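Local coordinates for STING-associated CdnE c-di-GMP synthase (Flavobacteriaceae, PDB 6WT8), which probably synthesises the cyclic dinucleotide c-di-GMP from GTP, as the signal-producing enzyme of a bacterial CBASS defence system linked to a STING receptor, at residues A[47-51]-A[353-357]; A[32-37]-A[296-300]; A[23-29]-A[52-58]; A[264-270]-A[345-349]; A[256-260]-A[301-305]. All blocks are in the same frame, centred on the assembly; numbering follows the deposited sequence.

Overall arrangement
All five contacts lie on the helical side of the molecule, away from the mixed sheet. Contact 3 closes first; contacts 1 and 2 bridge residues before the sheet to residues after it, with contacts 4 and 5 nested inside the loop that contact 1 closes. Helix 46-56 serves contacts 1 and 3, helix 253-266 contacts 4 and 5, and helix 336-360 contacts 1 and 4. Centres of contacts 1, 2 and 5 are about 12 Å apart, those of contacts 2 and 4 about 23 Å. The N-terminal helices are thus built into a bundle formed mostly by C-terminal ones, consistent with the two-lobed CD-NTase architecture.

Contact 1: A[47-51]-A[353-357]; sequences VSIYI and IIADL
V47 meets L357 and I353 where helix 46-56 packs on helix 336-360. The short segment axes come within 10.6 Å and run at 137°, nearer antiparallel than perpendicular. From its CA the CB of V47 points toward the other helix and splits into two methyls that both touch L357, CG2 also reaching I353. CG1, lodged between the backbone N and the carbonyl carbon (chi1 54°), presses on CD2 of L357 at 3.5 Å, tighter than an ordinary carbon contact. CG2 takes the other branch: it lies 3.9 Å from CG2 of I353 and also touches the CG of L357, so the valine is wedged between residues one turn apart. One turn further along its own helix, I51 repeats the theme with a single methyl. Its CD1 reaches CG2 of I353 at 3.7 Å and meets L357 tip to tip, with CD1 to CD1 also 3.7 Å. Beside this, CD1 of I353 sits at the edge of the Y50 ring, 4.3 Å from CE2. The polar ends turn to partners outside the pair: S48 bonds to Y298, and D356 to Y5 in helix 5-16. With no hydrogen bond between the two segments, their cohesion rests on van der Waals contact and the exclusion of water between mainly aliphatic groups.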
# COMPACT_ATOMS: atom_id res chain seq x y z
N VAL A 47 6.39 20.59 -17.69
CA VAL A 47 6.77 19.20 -17.39
C VAL A 47 7.17 19.05 -15.92
O VAL A 47 6.78 18.08 -15.24
CB VAL A 47 7.89 18.71 -18.34
CG1 VAL A 47 9.13 19.60 -18.39
CG2 VAL A 47 8.30 17.26 -18.01
N SER A 48 7.91 20.03 -15.40
CA SER A 48 8.29 19.99 -13.98
C SER A 48 7.07 20.09 -13.08
O SER A 48 6.98 19.39 -12.05
CB SER A 48 9.24 21.13 -13.66
OG SER A 48 9.35 21.20 -12.25
N ILE A 49 6.12 20.98 -13.39
CA ILE A 49 4.92 21.06 -12.55
C ILE A 49 4.15 19.75 -12.56
O ILE A 49 3.63 19.29 -11.52
CB ILE A 49 4.05 22.24 -13.02
CG1 ILE A 49 4.81 23.53 -12.78
CG2 ILE A 49 2.74 22.27 -12.29
CD1 ILE A 49 4.14 24.70 -13.53
N TYR A 50 4.04 19.12 -13.73
CA TYR A 50 3.39 17.82 -13.79
C TYR A 50 4.10 16.82 -12.88
O TYR A 50 3.44 16.04 -12.17
CB TYR A 50 3.40 17.31 -15.23
CG TYR A 50 2.90 15.88 -15.38
CD1 TYR A 50 1.61 15.52 -15.01
CD2 TYR A 50 3.74 14.90 -15.88
CE1 TYR A 50 1.12 14.16 -15.14
CE2 TYR A 50 3.27 13.55 -16.03
CZ TYR A 50 1.99 13.21 -15.66
OH TYR A 50 1.47 11.92 -15.80
N ILE A 51 5.42 16.75 -12.99
CA ILE A 51 6.18 15.83 -12.12
C ILE A 51 5.93 16.14 -10.64
O ILE A 51 5.65 15.22 -9.83
CB ILE A 51 7.67 15.92 -12.46
CG1 ILE A 51 7.94 15.42 -13.87
CG2 ILE A 51 8.51 15.16 -11.41
CD1 ILE A 51 9.31 15.83 -14.40
N ILE A 353 9.43 12.09 -20.82
CA ILE A 353 9.51 13.14 -19.80
C ILE A 353 10.94 13.66 -19.67
O ILE A 353 11.16 14.86 -19.56
CB ILE A 353 8.99 12.61 -18.46
CG1 ILE A 353 7.49 12.35 -18.59
CG2 ILE A 353 9.30 13.58 -17.31
CD1 ILE A 353 6.81 11.61 -17.38
N ILE A 354 11.91 12.75 -19.64
CA ILE A 354 13.30 13.15 -19.48
C ILE A 354 13.73 13.96 -20.69
O ILE A 354 14.40 14.99 -20.57
CB ILE A 354 14.18 11.91 -19.29
CG1 ILE A 354 13.98 11.31 -17.88
CG2 ILE A 354 15.67 12.29 -19.48
CD1 ILE A 354 14.45 9.85 -17.74
N ALA A 355 13.30 13.53 -21.88
CA ALA A 355 13.65 14.28 -23.08
C ALA A 355 13.03 15.67 -23.04
O ALA A 355 13.66 16.65 -23.46
CB ALA A 355 13.21 13.53 -24.34
N ASP A 356 11.78 15.78 -22.58
CA ASP A 356 11.12 17.08 -22.53
C ASP A 356 11.76 17.99 -21.48
O ASP A 356 11.83 19.22 -21.69
CB ASP A 356 9.63 16.89 -22.26
CG ASP A 356 8.91 16.26 -23.43
OD1 ASP A 356 9.37 16.43 -24.60
OD2 ASP A 356 7.87 15.60 -23.23
N LEU A 357 12.21 17.43 -20.35
CA LEU A 357 12.98 18.23 -19.39
C LEU A 357 14.27 18.74 -20.02
O LEU A 357 14.64 19.92 -19.83
CB LEU A 357 13.32 17.41 -18.16
CG LEU A 357 12.17 17.18 -17.19
CD1 LEU A 357 12.50 16.01 -16.28
CD2 LEU A 357 11.81 18.51 -16.43

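Contact 2: A[32-37]-A[296-300]; sequences SGSKLF and LHYLD
An ST motif at S34 shapes the loop after helix 27-31 and offers its backbone to D300, in the loop that leads into helix 300-314. The hydroxyl of S34 does double duty. As an acceptor, OG takes the backbone N of F37 at 2.9 Å, three residues on; as a donor, it reaches OD1 of D300 at 2.7 Å, on the syn side but 31° out of the carboxylate plane. OG is brought there by a chi1 of 172°, anti to the serine's own N. The second oxygen of D300 is met more squarely: OD2 receives the backbone N of K35 at 2.9 Å with an N-H...O angle of 167°, through its syn lone pair. A weak bond from L36 N adds to OD1. Both carboxylate oxygens of this buried aspartate are therefore occupied, which fixes the rotation of the group and would spread its charge over the loop. L36 lies across the same carboxylate, while CD2 of F37 rests 3.9 Å from CB of L299. Alongside runs H297, whose NE2 is bonded to E43. Its imidazole is covered on both faces, by CD1 of Y298 on one and by the loop backbone on the other. On that second face the peptide between G33 and S34 lies over the ring, with S34 N 3.5 Å above its centre.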
# COMPACT_ATOMS: atom_id res chain seq x y z
N SER A 32 17.64 22.29 -3.02
CA SER A 32 18.53 21.59 -3.91
C SER A 32 18.33 22.09 -5.33
O SER A 32 17.55 23.02 -5.60
CB SER A 32 18.29 20.08 -3.81
OG SER A 32 19.30 19.35 -4.47
N GLY A 33 19.03 21.45 -6.25
CA GLY A 33 18.83 21.70 -7.67
C GLY A 33 19.22 20.49 -8.48
O GLY A 33 20.01 19.66 -8.04
N SER A 34 18.65 20.40 -9.67
CA SER A 34 18.92 19.24 -10.50
C SER A 34 20.36 19.25 -11.00
O SER A 34 20.93 20.31 -11.30
CB SER A 34 17.94 19.21 -11.66
OG SER A 34 18.32 18.20 -12.57
N LYS A 35 20.96 18.06 -11.03
CA LYS A 35 22.27 17.89 -11.66
C LYS A 35 22.16 17.61 -13.14
O LYS A 35 23.14 17.81 -13.87
CB LYS A 35 23.04 16.72 -11.02
CG LYS A 35 23.34 16.88 -9.54
CD LYS A 35 24.08 15.64 -9.02
CE LYS A 35 23.43 14.34 -9.52
NZ LYS A 35 24.04 13.14 -8.89
N LEU A 36 21.01 17.12 -13.60
CA LEU A 36 20.83 16.74 -14.99
C LEU A 36 20.19 17.84 -15.83
O LEU A 36 20.43 17.92 -17.04
CB LEU A 36 19.96 15.47 -15.08
CG LEU A 36 20.54 14.30 -14.29
CD1 LEU A 36 19.50 13.15 -14.16
CD2 LEU A 36 21.83 13.82 -14.93
N PHE A 37 19.41 18.72 -15.19
CA PHE A 37 18.71 19.79 -15.88
C PHE A 37 19.06 21.16 -15.28
O PHE A 37 18.52 21.52 -14.24
CB PHE A 37 17.20 19.52 -15.82
CG PHE A 37 16.85 18.06 -16.06
CD1 PHE A 37 16.91 17.52 -17.34
CD2 PHE A 37 16.51 17.23 -14.99
CE1 PHE A 37 16.60 16.17 -17.57
CE2 PHE A 37 16.20 15.89 -15.20
CZ PHE A 37 16.25 15.35 -16.49
N LEU A 296 19.15 12.99 -4.06
CA LEU A 296 18.89 13.58 -5.36
C LEU A 296 17.74 14.59 -5.30
O LEU A 296 16.75 14.38 -4.60
CB LEU A 296 18.52 12.50 -6.38
CG LEU A 296 19.70 11.61 -6.81
CD1 LEU A 296 19.15 10.65 -7.87
CD2 LEU A 296 20.79 12.42 -7.42
N HIS A 297 17.86 15.63 -6.13
CA HIS A 297 16.75 16.53 -6.39
C HIS A 297 15.61 15.77 -7.07
O HIS A 297 15.81 14.78 -7.78
CB HIS A 297 17.28 17.62 -7.30
CG HIS A 297 16.26 18.67 -7.71
ND1 HIS A 297 15.53 18.60 -8.89
CD2 HIS A 297 15.99 19.88 -7.16
CE1 HIS A 297 14.79 19.68 -9.00
NE2 HIS A 297 15.06 20.49 -7.97
N TYR A 298 14.37 16.24 -6.85
CA TYR A 298 13.21 15.46 -7.33
C TYR A 298 13.22 15.21 -8.84
O TYR A 298 12.80 14.13 -9.27
CB TYR A 298 11.89 16.12 -6.89
CG TYR A 298 11.49 17.37 -7.66
CD1 TYR A 298 12.02 18.63 -7.33
CD2 TYR A 298 10.66 17.28 -8.77
CE1 TYR A 298 11.69 19.77 -8.09
CE2 TYR A 298 10.34 18.40 -9.53
CZ TYR A 298 10.83 19.63 -9.19
OH TYR A 298 10.53 20.76 -9.94
N LEU A 299 13.73 16.15 -9.66
CA LEU A 299 13.73 15.91 -11.11
C LEU A 299 14.67 14.77 -11.46
O LEU A 299 14.42 14.04 -12.41
CB LEU A 299 14.12 17.18 -11.88
CG LEU A 299 13.06 18.32 -11.84
CD1 LEU A 299 13.62 19.54 -12.49
CD2 LEU A 299 11.76 17.93 -12.56
N ASP A 300 15.77 14.64 -10.71
CA ASP A 300 16.71 13.57 -11.02
C ASP A 300 16.16 12.21 -10.64
O ASP A 300 16.68 11.20 -11.13
CB ASP A 300 18.05 13.82 -10.30
CG ASP A 300 18.79 15.07 -10.85
OD1 ASP A 300 18.45 15.54 -11.95
OD2 ASP A 300 19.72 15.59 -10.20

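Contact 3: A[23-29]-A[52-58]; sequences MTKMYSE and KESMKGV
M26 packs its selenium against that of M55, SE to SE 3.8 Å, where the two selenomethionine chains cross at about a right angle. The bend at chi3 (-73°) turns CE of M26 aside, onto CG of K52 and CE of K56. Here the contact is close, and N255 of helix 253-266 and Y298 close round the same side chains. Farther along, the end of helix 46-56 is met by M23, whose CE lies 3.5 Å from O of G57, a glycine with positive phi (79°) just past that helix.

Beside this packing runs a salt-bridge network of E29, K52 and K56, connecting helix 27-31 to the last turns of helix 46-56. OE2 of E29 is gripped from opposite faces of its plane: K56 NZ comes from one at 2.9 Å, and M26 N from the other at 2.8 Å.

The other carboxylate oxygen belongs to the wetter side. OE1 of E29 stands 4.0 Å from K52 NZ, a long salt bridge; two waters join the same two atoms, one of them only weakly at K52 NZ. K52 NZ is further held by the carbonyl of E43. A third water carries K56 NZ (2.7 Å from the water oxygen) to the carbonyl O of M23.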
# COMPACT_ATOMS: atom_id res chain seq x y z
N MSE A 23 -0.01 22.86 -0.90
CA MSE A 23 0.60 21.54 -0.64
C MSE A 23 1.98 21.83 -0.10
O MSE A 23 2.60 22.79 -0.51
CB MSE A 23 0.71 20.70 -1.91
CG MSE A 23 -0.63 20.47 -2.62
SE MSE A 23 -1.67 19.21 -1.58
CE MSE A 23 -0.72 17.52 -1.90
N THR A 24 2.48 20.97 0.80
CA THR A 24 3.85 21.16 1.27
C THR A 24 4.84 20.88 0.15
O THR A 24 4.77 19.84 -0.51
CB THR A 24 4.12 20.21 2.44
OG1 THR A 24 3.13 20.45 3.45
CG2 THR A 24 5.53 20.42 3.01
N LYS A 25 5.75 21.82 -0.07
CA LYS A 25 6.77 21.63 -1.09
C LYS A 25 7.73 20.53 -0.66
O LYS A 25 8.03 20.36 0.53
CB LYS A 25 7.56 22.91 -1.32
CG LYS A 25 6.77 24.08 -1.90
CD LYS A 25 7.76 25.26 -2.04
CE LYS A 25 7.13 26.54 -2.49
NZ LYS A 25 8.27 27.47 -2.89
N MSE A 26 8.19 19.78 -1.64
CA MSE A 26 9.28 18.86 -1.36
C MSE A 26 10.51 19.67 -1.02
O MSE A 26 10.78 20.73 -1.61
CB MSE A 26 9.58 17.98 -2.55
CG MSE A 26 8.42 17.06 -2.86
SE MSE A 26 8.65 16.04 -4.58
CE MSE A 26 8.36 17.46 -5.79
N TYR A 27 11.29 19.17 -0.09
CA TYR A 27 12.41 19.99 0.38
C TYR A 27 13.44 20.23 -0.72
O TYR A 27 14.05 21.31 -0.76
CB TYR A 27 13.10 19.36 1.59
CG TYR A 27 12.48 19.76 2.92
CD1 TYR A 27 11.15 20.17 3.00
CD2 TYR A 27 13.25 19.73 4.09
CE1 TYR A 27 10.60 20.54 4.20
CE2 TYR A 27 12.71 20.10 5.30
CZ TYR A 27 11.39 20.50 5.35
OH TYR A 27 10.85 20.88 6.56
N SER A 28 13.61 19.28 -1.64
CA SER A 28 14.62 19.51 -2.66
C SER A 28 14.21 20.63 -3.57
O SER A 28 15.08 21.21 -4.24
CB SER A 28 14.91 18.25 -3.48
OG SER A 28 13.77 17.78 -4.25
N GLU A 29 12.91 20.99 -3.60
CA GLU A 29 12.51 22.16 -4.39
C GLU A 29 13.23 23.43 -3.94
O GLU A 29 13.61 24.27 -4.78
CB GLU A 29 11.00 22.42 -4.27
CG GLU A 29 10.15 21.44 -5.02
CD GLU A 29 8.69 21.78 -4.84
OE1 GLU A 29 8.32 22.89 -5.33
OE2 GLU A 29 7.98 20.97 -4.22
N LYS A 52 5.98 17.42 -10.28
CA LYS A 52 5.80 17.80 -8.86
C LYS A 52 4.44 17.36 -8.35
O LYS A 52 4.32 16.82 -7.24
CB LYS A 52 5.93 19.32 -8.69
CG LYS A 52 7.33 19.77 -8.70
CD LYS A 52 7.43 21.27 -8.30
CE LYS A 52 6.71 22.17 -9.28
NZ LYS A 52 7.03 23.68 -9.02
N GLU A 53 3.39 17.67 -9.11
CA GLU A 53 2.05 17.40 -8.62
C GLU A 53 1.76 15.91 -8.65
O GLU A 53 1.01 15.41 -7.79
CB GLU A 53 1.05 18.24 -9.42
CG GLU A 53 1.37 19.73 -9.09
CD GLU A 53 0.34 20.73 -9.56
OE1 GLU A 53 -0.67 20.30 -10.17
OE2 GLU A 53 0.57 21.97 -9.34
N SER A 54 2.40 15.18 -9.57
CA SER A 54 2.28 13.73 -9.59
C SER A 54 3.00 13.09 -8.40
O SER A 54 2.57 12.05 -7.90
CB SER A 54 2.86 13.16 -10.87
OG SER A 54 2.04 13.47 -11.98
N MSE A 55 4.10 13.68 -7.94
CA MSE A 55 4.86 13.18 -6.81
C MSE A 55 4.16 13.51 -5.50
O MSE A 55 4.24 12.72 -4.56
CB MSE A 55 6.28 13.77 -6.79
CG MSE A 55 7.13 13.07 -7.83
SE MSE A 55 8.96 13.79 -7.65
CE MSE A 55 9.66 12.66 -8.92
N LYS A 56 3.52 14.67 -5.38
CA LYS A 56 3.02 15.09 -4.06
C LYS A 56 1.74 14.40 -3.63
O LYS A 56 1.46 14.34 -2.42
CB LYS A 56 2.82 16.61 -4.05
CG LYS A 56 4.15 17.32 -4.04
CD LYS A 56 3.92 18.83 -4.21
CE LYS A 56 5.27 19.47 -4.36
NZ LYS A 56 5.16 20.94 -4.69
N GLY A 57 0.93 13.88 -4.57
CA GLY A 57 -0.26 13.13 -4.19
C GLY A 57 -1.46 13.99 -3.79
O GLY A 57 -1.67 15.12 -4.26
N VAL A 58 -2.31 13.40 -2.95
CA VAL A 58 -3.65 13.89 -2.66
C VAL A 58 -3.61 14.94 -1.55
O VAL A 58 -2.86 14.81 -0.56
CB VAL A 58 -4.53 12.68 -2.28
CG1 VAL A 58 -5.88 13.07 -1.72
CG2 VAL A 58 -4.72 11.74 -3.53
O HOH W 1 3.69 22.50 -3.06
O HOH W 2 6.11 24.29 -5.87
O HOH W 3 9.40 23.82 -7.43

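Contact 4: A[264-270]-A[345-349]; sequences KYDCPHI and FLSQE
Packing of a turn on a helix, part apolar and part water-mediated, joins H269 and I270 to F345 where the chain leaves helix 253-266. The turn is a type I beta turn from C267 to I270, and it lies against one side of helix 336-360 in the helical part of the enzyme. Its main aromatic contact is a CH-pi interaction: CB of H269 sits over the face of the F345 ring, 3.4 Å from the centroid and only 6° off the ring normal. The imidazole itself is less engaged, since the two rings are nearly parallel (22°) but slid apart until they barely overlap.

Deeper in, I270 fills the angle between F345 and L346. Its CD1 is 3.8 Å from CB of F345 and 3.6 Å from CD2 of L346, a side chain it crosses at about a right angle. The same CD2 rests on CA of K264 at 3.6 Å, so that L346 touches both the end of the helix and the turn beyond it.

The polar corner is built around E349. Its OE2 approaches SG of C267 to 3.5 Å, while OE1 turns outside the two segments to K3, its salt-bridge partner. One water donates to OE2 of E349 at 3.0 Å and to the backbone O of F345 at 2.9 Å, and bridges the contact only weakly, 3.4 Å from ND1 of H269.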
# COMPACT_ATOMS: atom_id res chain seq x y z
N LYS A 264 1.32 5.70 -14.76
CA LYS A 264 0.56 4.54 -15.26
C LYS A 264 -0.90 4.91 -15.55
O LYS A 264 -1.51 4.48 -16.57
CB LYS A 264 0.63 3.40 -14.23
CG LYS A 264 0.14 2.09 -14.87
CD LYS A 264 0.48 0.87 -13.95
CE LYS A 264 -0.41 0.85 -12.70
NZ LYS A 264 -1.77 0.21 -12.97
N TYR A 265 -1.49 5.71 -14.67
CA TYR A 265 -2.90 6.06 -14.76
C TYR A 265 -3.17 6.83 -16.04
O TYR A 265 -4.14 6.54 -16.73
CB TYR A 265 -3.30 6.86 -13.50
CG TYR A 265 -4.80 6.99 -13.33
CD1 TYR A 265 -5.53 8.00 -13.97
CD2 TYR A 265 -5.47 6.11 -12.49
CE1 TYR A 265 -6.91 8.08 -13.78
CE2 TYR A 265 -6.87 6.21 -12.28
CZ TYR A 265 -7.55 7.20 -12.94
OH TYR A 265 -8.93 7.27 -12.77
N ASP A 266 -2.26 7.74 -16.41
CA ASP A 266 -2.43 8.60 -17.58
C ASP A 266 -1.89 7.98 -18.86
O ASP A 266 -2.08 8.55 -19.94
CB ASP A 266 -1.73 9.94 -17.30
CG ASP A 266 -2.55 10.84 -16.33
OD1 ASP A 266 -3.75 10.71 -16.34
OD2 ASP A 266 -1.90 11.61 -15.60
N CYS A 267 -1.27 6.82 -18.78
CA CYS A 267 -0.73 6.19 -19.99
C CYS A 267 -1.82 5.47 -20.78
O CYS A 267 -2.42 4.51 -20.28
CB CYS A 267 0.36 5.20 -19.59
SG CYS A 267 1.10 4.39 -21.04
N PRO A 268 -2.09 5.86 -22.03
CA PRO A 268 -3.21 5.25 -22.74
C PRO A 268 -2.94 3.83 -23.20
O PRO A 268 -3.89 3.11 -23.56
CB PRO A 268 -3.42 6.21 -23.92
CG PRO A 268 -2.04 6.80 -24.15
CD PRO A 268 -1.44 6.95 -22.76
N HIS A 269 -1.70 3.39 -23.15
CA HIS A 269 -1.31 2.05 -23.56
C HIS A 269 -1.43 1.03 -22.44
O HIS A 269 -1.20 -0.16 -22.69
CB HIS A 269 0.14 2.09 -24.06
CG HIS A 269 0.35 3.10 -25.14
ND1 HIS A 269 1.27 4.13 -25.06
CD2 HIS A 269 -0.26 3.23 -26.35
CE1 HIS A 269 1.22 4.84 -26.18
NE2 HIS A 269 0.30 4.31 -26.97
N ILE A 270 -1.79 1.44 -21.22
CA ILE A 270 -1.86 0.53 -20.07
C ILE A 270 -3.29 0.55 -19.52
O ILE A 270 -3.80 1.63 -19.17
CB ILE A 270 -0.83 0.94 -18.99
CG1 ILE A 270 0.58 0.86 -19.57
CG2 ILE A 270 -0.94 -0.01 -17.75
CD1 ILE A 270 1.69 1.54 -18.65
N PHE A 345 5.94 0.21 -21.54
CA PHE A 345 5.20 1.45 -21.80
C PHE A 345 5.50 2.50 -20.75
O PHE A 345 5.62 3.70 -21.07
CB PHE A 345 3.68 1.15 -21.86
CG PHE A 345 3.25 0.54 -23.16
CD1 PHE A 345 3.57 1.16 -24.36
CD2 PHE A 345 2.51 -0.63 -23.18
CE1 PHE A 345 3.09 0.61 -25.57
CE2 PHE A 345 2.04 -1.16 -24.40
CZ PHE A 345 2.37 -0.56 -25.57
N LEU A 346 5.65 2.09 -19.49
CA LEU A 346 6.01 3.09 -18.46
C LEU A 346 7.39 3.67 -18.73
O LEU A 346 7.60 4.88 -18.58
CB LEU A 346 6.03 2.44 -17.07
CG LEU A 346 4.68 2.07 -16.51
CD1 LEU A 346 4.93 1.40 -15.14
CD2 LEU A 346 3.77 3.28 -16.31
N SER A 347 8.36 2.83 -19.13
CA SER A 347 9.69 3.36 -19.39
C SER A 347 9.67 4.31 -20.58
O SER A 347 10.41 5.32 -20.56
CB SER A 347 10.65 2.19 -19.58
OG SER A 347 10.45 1.62 -20.84
N GLN A 348 8.83 4.05 -21.58
CA GLN A 348 8.71 4.99 -22.69
C GLN A 348 8.16 6.34 -22.25
O GLN A 348 8.63 7.40 -22.71
CB GLN A 348 7.82 4.36 -23.76
CG GLN A 348 8.50 3.17 -24.48
CD GLN A 348 7.54 2.36 -25.43
OE1 GLN A 348 7.89 1.25 -25.89
NE2 GLN A 348 6.36 2.91 -25.71
N GLU A 349 7.21 6.36 -21.30
CA GLU A 349 6.72 7.63 -20.79
C GLU A 349 7.83 8.35 -20.06
O GLU A 349 8.00 9.56 -20.23
CB GLU A 349 5.54 7.45 -19.82
CG GLU A 349 4.29 6.79 -20.45
CD GLU A 349 3.64 7.67 -21.49
OE1 GLU A 349 3.97 8.88 -21.57
OE2 GLU A 349 2.84 7.14 -22.30
O HOH W 4 4.11 4.67 -23.34

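Contact 5: A[256-260]-A[301-305]; sequences MIRFL and LVSIL
L305 is received by three side chains of helix 253-266: M256, F259 and L260. The short segments of this helix and helix 300-314 cross at -72°, their axes 11.1 Å apart, so the side chains converge on a small patch instead of interlocking along a shared length. L305 slides past F259 in the opposite direction, and its CD1 comes in at the edge of the phenyl ring, near the ring plane, 3.6 Å from CD2. It passes L260 in the same antiparallel manner, with CD1 of L305 4.0 Å from CD2 of L260. M256, a selenomethionine, crosses it at a slant instead; its SE lies 4.0 Å from CG of L305, and chi3 (-47°) bends CE away from the extended line beyond SE.

Two further pairs are set at about right angles. CG2 of V302 lies oblique to the F259 ring, 3.9 Å from CZ of F259. The ring gets there because chi1 places CG anti to the backbone N (178°) and carries it across to the start of helix 300-314. At the other flank CD1 of L301 touches CG of M256, 4.1 Å away.

Neighbouring elements complete the enclosure: L350 and I353 of helix 336-360 reach F259, as do I51 and M55 of helix 46-56, while helix 278-287 covers L260. Every side chain in the contact is apolar and no hydrogen bond crosses it, so the two helices are held by dispersion and the exclusion of water, in a buried centre where three other helices also close in.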
# COMPACT_ATOMS: atom_id res chain seq x y z
N MSE A 256 8.34 8.83 -5.39
CA MSE A 256 8.56 7.97 -6.58
C MSE A 256 7.35 7.06 -6.80
O MSE A 256 6.91 6.86 -7.96
CB MSE A 256 9.83 7.11 -6.48
CG MSE A 256 11.02 8.01 -6.58
SE MSE A 256 12.72 6.96 -6.81
CE MSE A 256 12.43 5.57 -5.38
N ILE A 257 6.78 6.52 -5.72
CA ILE A 257 5.64 5.62 -5.88
C ILE A 257 4.46 6.37 -6.50
O ILE A 257 3.80 5.88 -7.45
CB ILE A 257 5.27 5.04 -4.51
CG1 ILE A 257 6.32 3.99 -4.14
CG2 ILE A 257 3.84 4.36 -4.56
CD1 ILE A 257 6.24 3.48 -2.70
N ARG A 258 4.13 7.54 -5.93
CA ARG A 258 2.98 8.29 -6.43
C ARG A 258 3.21 8.73 -7.87
O ARG A 258 2.28 8.75 -8.67
CB ARG A 258 2.70 9.49 -5.50
CG ARG A 258 2.20 9.00 -4.12
CD ARG A 258 1.68 10.15 -3.25
NE ARG A 258 2.81 11.00 -2.92
CZ ARG A 258 3.40 11.15 -1.73
NH1 ARG A 258 3.01 10.60 -0.55
NH2 ARG A 258 4.44 11.93 -1.68
N PHE A 259 4.45 9.15 -8.19
CA PHE A 259 4.76 9.53 -9.57
C PHE A 259 4.50 8.38 -10.52
O PHE A 259 3.80 8.56 -11.51
CB PHE A 259 6.23 9.96 -9.64
CG PHE A 259 6.71 10.32 -11.01
CD1 PHE A 259 6.22 11.41 -11.65
CD2 PHE A 259 7.73 9.64 -11.57
CE1 PHE A 259 6.69 11.77 -12.95
CE2 PHE A 259 8.20 9.99 -12.84
CZ PHE A 259 7.70 11.08 -13.50
N LEU A 260 5.03 7.18 -10.22
CA LEU A 260 4.83 6.08 -11.18
C LEU A 260 3.35 5.71 -11.29
O LEU A 260 2.86 5.35 -12.37
CB LEU A 260 5.64 4.84 -10.78
CG LEU A 260 7.11 4.73 -11.11
CD1 LEU A 260 7.48 3.21 -10.95
CD2 LEU A 260 7.42 5.20 -12.54
N LEU A 301 15.10 12.14 -9.82
CA LEU A 301 14.47 10.85 -9.54
C LEU A 301 13.83 10.25 -10.77
O LEU A 301 13.63 9.02 -10.82
CB LEU A 301 13.39 10.98 -8.45
CG LEU A 301 13.92 11.46 -7.12
CD1 LEU A 301 12.76 11.67 -6.13
CD2 LEU A 301 14.96 10.51 -6.52
N VAL A 302 13.44 11.08 -11.76
CA VAL A 302 12.81 10.52 -12.96
C VAL A 302 13.81 9.65 -13.68
O VAL A 302 13.47 8.57 -14.15
CB VAL A 302 12.28 11.63 -13.87
CG1 VAL A 302 11.55 11.03 -15.10
CG2 VAL A 302 11.33 12.52 -13.08
N SER A 303 15.07 10.11 -13.77
CA SER A 303 16.14 9.31 -14.35
C SER A 303 16.41 8.03 -13.55
O SER A 303 16.64 6.97 -14.14
CB SER A 303 17.38 10.17 -14.41
OG SER A 303 18.49 9.43 -14.93
N ILE A 304 16.40 8.10 -12.22
CA ILE A 304 16.60 6.88 -11.40
C ILE A 304 15.54 5.84 -11.74
O ILE A 304 15.83 4.65 -11.92
CB ILE A 304 16.53 7.23 -9.91
CG1 ILE A 304 17.75 7.99 -9.50
CG2 ILE A 304 16.33 5.96 -9.00
CD1 ILE A 304 19.06 7.24 -9.57
N LEU A 305 14.29 6.27 -11.81
CA LEU A 305 13.20 5.36 -12.14
C LEU A 305 13.35 4.79 -13.55
O LEU A 305 13.14 3.58 -13.77
CB LEU A 305 11.88 6.08 -11.98
CG LEU A 305 11.48 6.33 -10.52
CD1 LEU A 305 10.25 7.26 -10.51
CD2 LEU A 305 11.09 4.98 -9.86